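Local coordinates for translation initiation factor eIF2B subunit delta (PDB 5B04), which serves as a component of eIF2B, the complex that catalyses exchange of GDP for GTP on the gamma subunit of translation initiation factor eIF2, at residues Lys169-Val174 against Thr192-Gln197; Pro143-Leu148 against Ala199-Thr204; Ala261-Gln266 against Val290-Arg295. All coordinates share one frame; numbering follows the deposited sequence.

Interaction 1. Residues Lys169-Val174 against Thr192-Gln197; sequences KTFKIV and THINSQ
F171 and I194 have the nearest CA atoms, 7.8 Å apart, where segments 169-174 and 192-197 run at 133° to each other with their axes 11.3 Å apart. That wide spacing is bridged mainly by aliphatic and aromatic carbon, with the H193 imidazole and the aliphatic part of Q197 taking part. V174 enters the contact through one methyl: CG1 stands anti to the backbone N (chi1 169°) and lies 3.9 Å from I194 CD1. The same CG1 is 4.0 Å from H193 ND1 and equally near CE1, meeting the imidazole obliquely. I194 CD1 also lies over one face of the F171 ring, 4.4 Å from F171 CD1, so phenyl ring and valine share this methyl. Q197 CB approaches the same ring obliquely, 4.1 Å from F171 CE1. The Q197 chain bends at chi2 (-57°); besides a weak bond from NE2 to H193 O, its amide is bonded outside the pair, OE1 to H142 N and NE2 to D140 O. All five touching residues are buried, and V145 of helix 143-154 packs on both V174 and Q197. The contact is ordinary, mainly apolar helix-helix packing within the N-terminal helical part of this eIF2B alpha/beta/delta family subunit.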
loop_
_atom_site.group_PDB
_atom_site.type_symbol
_atom_site.label_atom_id
_atom_site.label_comp_id
_atom_site.label_asym_id
_atom_site.label_seq_id
_atom_site.Cartn_x
_atom_site.Cartn_y
_atom_site.Cartn_z
ATOM N N LYS G 169 16.819 -8.127 -39.992
ATOM C CA LYS G 169 16.831 -8.609 -41.372
ATOM C C LYS G 169 16.380 -7.528 -42.350
ATOM O O LYS G 169 16.854 -7.469 -43.485
ATOM C CB LYS G 169 15.942 -9.848 -41.513
ATOM C CG LYS G 169 16.470 -11.074 -40.790
ATOM C CD LYS G 169 15.411 -12.159 -40.679
ATOM C CE LYS G 169 15.013 -12.700 -42.041
ATOM N NZ LYS G 169 14.008 -13.794 -41.923
ATOM N N THR G 170 15.464 -6.676 -41.902
ATOM C CA THR G 170 15.011 -5.547 -42.704
ATOM C C THR G 170 16.131 -4.525 -42.857
ATOM O O THR G 170 16.356 -3.995 -43.945
ATOM C CB THR G 170 13.774 -4.867 -42.080
ATOM O OG1 THR G 170 12.659 -5.766 -42.126
ATOM C CG2 THR G 170 13.418 -3.593 -42.833
ATOM N N PHE G 171 16.841 -4.263 -41.764
ATOM C CA PHE G 171 17.917 -3.277 -41.769
ATOM C C PHE G 171 19.104 -3.721 -42.616
ATOM O O PHE G 171 19.875 -2.889 -43.093
ATOM C CB PHE G 171 18.374 -2.976 -40.341
ATOM C CG PHE G 171 17.499 -1.987 -39.624
ATOM C CD1 PHE G 171 16.535 -1.270 -40.313
ATOM C CD2 PHE G 171 17.643 -1.769 -38.264
ATOM C CE1 PHE G 171 15.728 -0.358 -39.659
ATOM C CE2 PHE G 171 16.840 -0.856 -37.604
ATOM C CZ PHE G 171 15.882 -0.150 -38.304
ATOM N N LYS G 172 19.257 -5.029 -42.800
ATOM C CA LYS G 172 20.280 -5.532 -43.708
ATOM C C LYS G 172 19.909 -5.153 -45.132
ATOM O O LYS G 172 20.743 -4.655 -45.885
ATOM C CB LYS G 172 20.446 -7.047 -43.587
ATOM C CG LYS G 172 20.552 -7.551 -42.163
ATOM C CD LYS G 172 21.196 -8.930 -42.095
ATOM C CE LYS G 172 20.889 -9.777 -43.313
ATOM N NZ LYS G 172 21.499 -11.129 -43.189
ATOM N N ILE G 173 18.648 -5.386 -45.485
ATOM C CA ILE G 173 18.107 -4.967 -46.772
ATOM C C ILE G 173 18.276 -3.461 -46.942
ATOM O O ILE G 173 18.614 -2.981 -48.024
ATOM C CB ILE G 173 16.613 -5.336 -46.909
ATOM C CG1 ILE G 173 16.418 -6.850 -46.799
ATOM C CG2 ILE G 173 16.047 -4.817 -48.223
ATOM C CD1 ILE G 173 16.626 -7.596 -48.102
ATOM N N VAL G 174 18.044 -2.726 -45.858
ATOM C CA VAL G 174 18.231 -1.282 -45.853
ATOM C C VAL G 174 19.668 -0.922 -46.209
ATOM O O VAL G 174 19.910 -0.163 -47.143
ATOM C CB VAL G 174 17.880 -0.667 -44.485
ATOM C CG1 VAL G 174 18.326 0.786 -44.419
ATOM C CG2 VAL G 174 16.391 -0.788 -44.218
ATOM N N THR G 192 22.619 8.003 -40.045
ATOM C CA THR G 192 21.555 8.992 -40.186
ATOM C C THR G 192 20.391 8.417 -40.987
ATOM O O THR G 192 19.226 8.602 -40.629
ATOM C CB THR G 192 22.063 10.277 -40.866
ATOM O OG1 THR G 192 23.026 10.917 -40.019
ATOM C CG2 THR G 192 20.914 11.239 -41.128
ATOM N N HIS G 193 20.718 7.718 -42.069
ATOM C CA HIS G 193 19.712 7.066 -42.899
ATOM C C HIS G 193 18.957 6.016 -42.091
ATOM O O HIS G 193 17.740 5.879 -42.215
ATOM C CB HIS G 193 20.362 6.429 -44.127
ATOM C CG HIS G 193 19.381 5.869 -45.110
ATOM N ND1 HIS G 193 19.364 4.537 -45.466
ATOM C CD2 HIS G 193 18.387 6.460 -45.813
ATOM C CE1 HIS G 193 18.400 4.332 -46.346
ATOM N NE2 HIS G 193 17.792 5.483 -46.573
ATOM N N ILE G 194 19.692 5.282 -41.260
ATOM C CA ILE G 194 19.097 4.307 -40.355
ATOM C C ILE G 194 18.139 4.995 -39.386
ATOM O O ILE G 194 17.026 4.520 -39.159
ATOM C CB ILE G 194 20.178 3.540 -39.563
ATOM C CG1 ILE G 194 20.868 2.511 -40.461
ATOM C CG2 ILE G 194 19.573 2.843 -38.356
ATOM C CD1 ILE G 194 19.948 1.413 -40.952
ATOM N N ASN G 195 18.574 6.124 -38.833
ATOM C CA ASN G 195 17.759 6.897 -37.901
ATOM C C ASN G 195 16.422 7.327 -38.498
ATOM O O ASN G 195 15.427 7.451 -37.784
ATOM C CB ASN G 195 18.526 8.133 -37.423
ATOM C CG ASN G 195 19.518 7.813 -36.321
ATOM O OD1 ASN G 195 19.746 6.648 -35.994
ATOM N ND2 ASN G 195 20.114 8.849 -35.744
ATOM N N SER G 196 16.404 7.551 -39.808
ATOM C CA SER G 196 15.176 7.923 -40.502
ATOM C C SER G 196 14.183 6.768 -40.502
ATOM O O SER G 196 12.994 6.959 -40.248
ATOM C CB SER G 196 15.478 8.359 -41.937
ATOM O OG SER G 196 16.189 9.583 -41.960
ATOM N N GLN G 197 14.682 5.569 -40.787
ATOM C CA GLN G 197 13.846 4.376 -40.814
ATOM C C GLN G 197 13.291 4.078 -39.425
ATOM O O GLN G 197 12.147 3.649 -39.280
ATOM C CB GLN G 197 14.637 3.174 -41.336
ATOM C CG GLN G 197 15.537 3.483 -42.526
ATOM C CD GLN G 197 14.782 4.070 -43.704
ATOM O OE1 GLN G 197 14.158 3.346 -44.479
ATOM N NE2 GLN G 197 14.841 5.389 -43.848
#

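Interaction 2. Residues Pro143-Leu148 against Ala199-Thr204; sequences PAVIRL and AYLVST
V145 O lies at the edge of the Y200 ring, near its plane, 3.6 Å from Y200 CE2, while T204 CG2, four residues further on, sits over one face and toward the rim. The I146 backbone approaches obliquely, its CA 3.7 Å from Y200 CE2. At the end of the ring, Y200 OH lies 3.5 Å from I146 O and 3.7 Å from I146 CG2, the two side chains crossing at about a right angle. V145 CG1, anti to its backbone N (chi1 178°), fits between the two residues of the partner helix and lies 3.7 Å from both Y200 CD2 and L201 CG. L201 CD2 comes within 3.5 Å of V145 O, and L201 CD1 touches L148 CD2 at 4.0 Å. The short segments are nearly parallel, 12° apart, with axes separated by 9.8 Å. I141 packs on both I146 and Y200, and L167 of helix 160-177 touches L201. Cohesion across this buried interface therefore comes mainly from van der Waals contact of apolar side chains, with carbon atoms set against V145 O; the two segments are not joined by hydrogen bonds, and T204 OG1, for example, bonds L201 O within its own segment.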
loop_
_atom_site.group_PDB
_atom_site.type_symbol
_atom_site.label_atom_id
_atom_site.label_comp_id
_atom_site.label_asym_id
_atom_site.label_seq_id
_atom_site.Cartn_x
_atom_site.Cartn_y
_atom_site.Cartn_z
ATOM N N PRO G 143 11.203 0.597 -48.698
ATOM C CA PRO G 143 10.030 -0.275 -48.838
ATOM C C PRO G 143 9.923 -1.344 -47.751
ATOM O O PRO G 143 8.852 -1.514 -47.168
ATOM C CB PRO G 143 10.245 -0.921 -50.206
ATOM C CG PRO G 143 10.977 0.114 -50.978
ATOM C CD PRO G 143 11.879 0.811 -49.990
ATOM N N ALA G 144 11.018 -2.050 -47.486
ATOM C CA ALA G 144 11.032 -3.096 -46.468
ATOM C C ALA G 144 10.710 -2.531 -45.088
ATOM O O ALA G 144 10.125 -3.215 -44.249
ATOM C CB ALA G 144 12.380 -3.801 -46.451
ATOM N N VAL G 145 11.098 -1.280 -44.861
ATOM C CA VAL G 145 10.791 -0.598 -43.610
ATOM C C VAL G 145 9.298 -0.290 -43.527
ATOM O O VAL G 145 8.686 -0.410 -42.465
ATOM C CB VAL G 145 11.598 0.709 -43.465
ATOM C CG1 VAL G 145 11.239 1.427 -42.174
ATOM C CG2 VAL G 145 13.085 0.416 -43.516
ATOM N N ILE G 146 8.720 0.099 -44.660
ATOM C CA ILE G 146 7.301 0.438 -44.731
ATOM C C ILE G 146 6.414 -0.753 -44.379
ATOM O O ILE G 146 5.513 -0.641 -43.546
ATOM C CB ILE G 146 6.913 0.945 -46.133
ATOM C CG1 ILE G 146 7.714 2.197 -46.491
ATOM C CG2 ILE G 146 5.421 1.231 -46.203
ATOM C CD1 ILE G 146 7.411 2.740 -47.871
ATOM N N ARG G 147 6.677 -1.889 -45.018
ATOM C CA ARG G 147 5.895 -3.099 -44.790
ATOM C C ARG G 147 6.034 -3.578 -43.351
ATOM O O ARG G 147 5.095 -4.132 -42.777
ATOM C CB ARG G 147 6.319 -4.204 -45.758
ATOM C CG ARG G 147 6.423 -3.748 -47.204
ATOM C CD ARG G 147 6.555 -4.926 -48.154
ATOM N NE ARG G 147 6.589 -4.496 -49.548
ATOM C CZ ARG G 147 5.844 -5.026 -50.513
ATOM N NH1 ARG G 147 4.999 -6.011 -50.236
ATOM N NH2 ARG G 147 5.941 -4.571 -51.755
ATOM N N LEU G 148 7.210 -3.360 -42.772
ATOM C CA LEU G 148 7.445 -3.697 -41.375
ATOM C C LEU G 148 6.632 -2.776 -40.474
ATOM O O LEU G 148 6.117 -3.199 -39.441
ATOM C CB LEU G 148 8.932 -3.598 -41.035
ATOM C CG LEU G 148 9.338 -4.094 -39.645
ATOM C CD1 LEU G 148 9.167 -5.603 -39.545
ATOM C CD2 LEU G 148 10.767 -3.685 -39.320
ATOM N N ALA G 199 12.758 6.309 -36.951
ATOM C CA ALA G 199 11.791 7.339 -36.581
ATOM C C ALA G 199 10.404 7.035 -37.138
ATOM O O ALA G 199 9.392 7.301 -36.489
ATOM C CB ALA G 199 12.264 8.702 -37.061
ATOM N N TYR G 200 10.364 6.478 -38.344
ATOM C CA TYR G 200 9.105 6.084 -38.961
ATOM C C TYR G 200 8.506 4.874 -38.254
ATOM O O TYR G 200 7.302 4.820 -38.008
ATOM C CB TYR G 200 9.310 5.781 -40.448
ATOM C CG TYR G 200 8.190 4.983 -41.079
ATOM C CD1 TYR G 200 6.991 5.588 -41.431
ATOM C CD2 TYR G 200 8.337 3.624 -41.332
ATOM C CE1 TYR G 200 5.965 4.861 -42.010
ATOM C CE2 TYR G 200 7.319 2.890 -41.909
ATOM C CZ TYR G 200 6.136 3.512 -42.247
ATOM O OH TYR G 200 5.122 2.782 -42.823
ATOM N N LEU G 201 9.359 3.909 -37.923
ATOM C CA LEU G 201 8.917 2.672 -37.288
ATOM C C LEU G 201 8.364 2.902 -35.885
ATOM O O LEU G 201 7.398 2.256 -35.480
ATOM C CB LEU G 201 10.069 1.665 -37.233
ATOM C CG LEU G 201 10.436 0.997 -38.557
ATOM C CD1 LEU G 201 11.646 0.097 -38.385
ATOM C CD2 LEU G 201 9.256 0.209 -39.103
ATOM N N VAL G 202 8.976 3.822 -35.147
ATOM C CA VAL G 202 8.547 4.101 -33.781
ATOM C C VAL G 202 7.240 4.894 -33.782
ATOM O O VAL G 202 6.546 4.968 -32.768
ATOM C CB VAL G 202 9.631 4.871 -32.990
ATOM C CG1 VAL G 202 9.629 6.345 -33.367
ATOM C CG2 VAL G 202 9.425 4.699 -31.491
ATOM N N SER G 203 6.903 5.476 -34.929
ATOM C CA SER G 203 5.664 6.232 -35.067
ATOM C C SER G 203 4.498 5.307 -35.399
ATOM O O SER G 203 3.339 5.651 -35.174
ATOM C CB SER G 203 5.805 7.312 -36.142
ATOM O OG SER G 203 6.001 6.740 -37.422
ATOM N N THR G 204 4.812 4.134 -35.940
ATOM C CA THR G 204 3.798 3.122 -36.214
ATOM C C THR G 204 3.521 2.321 -34.948
ATOM O O THR G 204 2.380 1.955 -34.665
ATOM C CB THR G 204 4.227 2.168 -37.344
ATOM O OG1 THR G 204 5.311 1.344 -36.898
ATOM C CG2 THR G 204 4.657 2.953 -38.575
#

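Interaction 3. Residues Ala261-Gln266 against Val290-Arg295; sequences ATEKIQ and VGKKFR
K292 NZ donates a hydrogen bond to I265 O, 2.6 Å away, lying in the carbonyl plane at a C=O...N angle of 156°. The same ammonium makes a weak second bond, 3.3 Å, to T262 O, so one lysine bridges two carbonyls at the ends of the type I turn from T262 to I265. Between these two residues the turn is closed by its own backbone bond, I265 N to T262 O, and T262 O thus receives both a main-chain and a lysine donor. The carboxylate of E263 adds a longer-range influence: its OE1 is 4.0 Å from K292 NZ, beyond a salt bridge, and would probably help to stabilise the positive charge. K292 leaves its backbone with CG anti to the carbonyl carbon (chi1 -63°) and bends at chi2. Its aliphatic part then lies close to the turn, CD 4.2 Å from I265 CG2 and CE 4.3 Å from T262 CG2. Further in, I265 CG2 meets the F294 ring obliquely, 4.4 Å from F294 CD1. Both side chains also pack on A287 of helix 278-289 and on I271 of strand 269-274, which places them in the layer between helix and sheet. G291, with positive phi, ends helix 278-289 in a Schellman motif and leads the chain to K292. The contact thus joins the end of long helix 231-262 to the entry of strand 294-300, at the first beta-alpha-beta unit of the parallel sheet, consistent with the Rossmann-like fold of this family.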
loop_
_atom_site.group_PDB
_atom_site.type_symbol
_atom_site.label_atom_id
_atom_site.label_comp_id
_atom_site.label_asym_id
_atom_site.label_seq_id
_atom_site.Cartn_x
_atom_site.Cartn_y
_atom_site.Cartn_z
ATOM N N ALA G 261 15.288 -25.038 -19.441
ATOM C CA ALA G 261 13.963 -25.013 -18.837
ATOM C C ALA G 261 13.291 -26.385 -18.870
ATOM O O ALA G 261 12.587 -26.760 -17.932
ATOM C CB ALA G 261 13.088 -23.984 -19.536
ATOM N N THR G 262 13.513 -27.124 -19.952
ATOM C CA THR G 262 12.868 -28.420 -20.152
ATOM C C THR G 262 13.253 -29.430 -19.074
ATOM O O THR G 262 12.425 -30.222 -18.627
ATOM C CB THR G 262 13.216 -29.009 -21.535
ATOM O OG1 THR G 262 12.870 -28.065 -22.556
ATOM C CG2 THR G 262 12.461 -30.308 -21.776
ATOM N N GLU G 263 14.512 -29.392 -18.648
ATOM C CA GLU G 263 15.001 -30.346 -17.660
ATOM C C GLU G 263 14.470 -30.046 -16.261
ATOM O O GLU G 263 14.674 -30.826 -15.331
ATOM C CB GLU G 263 16.530 -30.370 -17.654
ATOM C CG GLU G 263 17.132 -30.892 -18.949
ATOM C CD GLU G 263 16.651 -32.292 -19.292
ATOM O OE1 GLU G 263 16.532 -33.128 -18.370
ATOM O OE2 GLU G 263 16.385 -32.555 -20.484
ATOM N N LYS G 264 13.789 -28.914 -16.114
ATOM C CA LYS G 264 13.124 -28.588 -14.860
ATOM C C LYS G 264 11.724 -29.189 -14.832
ATOM O O LYS G 264 11.083 -29.247 -13.785
ATOM C CB LYS G 264 13.064 -27.074 -14.653
ATOM C CG LYS G 264 14.299 -26.507 -13.978
ATOM C CD LYS G 264 14.555 -27.215 -12.657
ATOM C CE LYS G 264 15.792 -26.679 -11.964
ATOM N NZ LYS G 264 15.979 -27.293 -10.619
ATOM N N ILE G 265 11.260 -29.641 -15.994
ATOM C CA ILE G 265 9.961 -30.292 -16.103
ATOM C C ILE G 265 10.048 -31.748 -15.656
ATOM O O ILE G 265 10.928 -32.491 -16.091
ATOM C CB ILE G 265 9.417 -30.233 -17.543
ATOM C CG1 ILE G 265 9.273 -28.779 -17.996
ATOM C CG2 ILE G 265 8.087 -30.962 -17.647
ATOM C CD1 ILE G 265 8.792 -28.629 -19.420
ATOM N N GLN G 266 9.132 -32.146 -14.780
ATOM C CA GLN G 266 9.105 -33.504 -14.255
ATOM C C GLN G 266 7.826 -34.213 -14.687
ATOM O O GLN G 266 6.844 -33.565 -15.044
ATOM C CB GLN G 266 9.222 -33.482 -12.730
ATOM C CG GLN G 266 10.419 -32.686 -12.230
ATOM C CD GLN G 266 10.129 -31.938 -10.943
ATOM O OE1 GLN G 266 9.247 -32.322 -10.174
ATOM N NE2 GLN G 266 10.870 -30.860 -10.706
ATOM N N VAL G 290 10.793 -34.947 -26.237
ATOM C CA VAL G 290 11.762 -35.765 -25.513
ATOM C C VAL G 290 11.021 -36.788 -24.644
ATOM O O VAL G 290 11.631 -37.591 -23.937
ATOM C CB VAL G 290 12.706 -34.895 -24.648
ATOM C CG1 VAL G 290 13.929 -35.686 -24.204
ATOM C CG2 VAL G 290 13.155 -33.680 -25.430
ATOM N N GLY G 291 9.694 -36.758 -24.710
ATOM C CA GLY G 291 8.877 -37.748 -24.034
ATOM C C GLY G 291 8.652 -37.480 -22.559
ATOM O O GLY G 291 8.829 -38.369 -21.724
ATOM N N LYS G 292 8.260 -36.252 -22.236
ATOM C CA LYS G 292 7.902 -35.900 -20.868
ATOM C C LYS G 292 6.387 -35.950 -20.702
ATOM O O LYS G 292 5.649 -35.435 -21.542
ATOM C CB LYS G 292 8.432 -34.513 -20.505
ATOM C CG LYS G 292 9.950 -34.392 -20.533
ATOM C CD LYS G 292 10.510 -34.112 -19.148
ATOM C CE LYS G 292 11.985 -33.752 -19.210
ATOM N NZ LYS G 292 12.533 -33.441 -17.861
ATOM N N LYS G 293 5.927 -36.577 -19.625
ATOM C CA LYS G 293 4.496 -36.670 -19.358
ATOM C C LYS G 293 4.007 -35.485 -18.533
ATOM O O LYS G 293 4.298 -35.378 -17.342
ATOM C CB LYS G 293 4.157 -37.979 -18.644
ATOM C CG LYS G 293 5.170 -39.095 -18.842
ATOM C CD LYS G 293 4.967 -40.189 -17.809
ATOM C CE LYS G 293 3.499 -40.581 -17.721
ATOM N NZ LYS G 293 3.300 -41.870 -17.010
ATOM N N PHE G 294 3.253 -34.604 -19.178
ATOM C CA PHE G 294 2.746 -33.404 -18.528
ATOM C C PHE G 294 1.536 -32.875 -19.280
ATOM O O PHE G 294 1.263 -33.295 -20.404
ATOM C CB PHE G 294 3.835 -32.329 -18.462
ATOM C CG PHE G 294 4.249 -31.807 -19.809
ATOM C CD1 PHE G 294 5.174 -32.494 -20.576
ATOM C CD2 PHE G 294 3.711 -30.634 -20.310
ATOM C CE1 PHE G 294 5.553 -32.023 -21.816
ATOM C CE2 PHE G 294 4.088 -30.156 -21.551
ATOM C CZ PHE G 294 5.011 -30.851 -22.304
ATOM N N ARG G 295 0.809 -31.954 -18.658
ATOM C CA ARG G 295 -0.264 -31.255 -19.349
ATOM C C ARG G 295 -0.119 -29.753 -19.143
ATOM O O ARG G 295 0.461 -29.305 -18.152
ATOM C CB ARG G 295 -1.637 -31.742 -18.875
ATOM C CG ARG G 295 -1.912 -31.574 -17.392
ATOM C CD ARG G 295 -3.286 -32.130 -17.047
ATOM N NE ARG G 295 -3.560 -32.107 -15.614
ATOM C CZ ARG G 295 -4.343 -31.213 -15.018
ATOM N NH1 ARG G 295 -4.932 -30.263 -15.734
ATOM N NH2 ARG G 295 -4.538 -31.268 -13.707
#

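Interactions 1 and 2 belong to one helical bundle: both use helix 186-204, their centres are 10 Å apart, and interaction 1 is nested within the chain loop closed by interaction 2. They also touch where T170 CG2 packs on A144 O, so helices 143-154, 160-177 and 186-204 share a buried, largely apolar core. Interaction 3 lies about 41 Å from interaction 1 between centres, across the centre of the chain, where the helical part gives way to the parallel sheet. It is only partly buried, and there a lysine bonded to backbone carbonyls lies beside the apolar I265-F294 pair, whereas the two helix pairs meet mainly through apolar side chains, without hydrogen bonds between their segments.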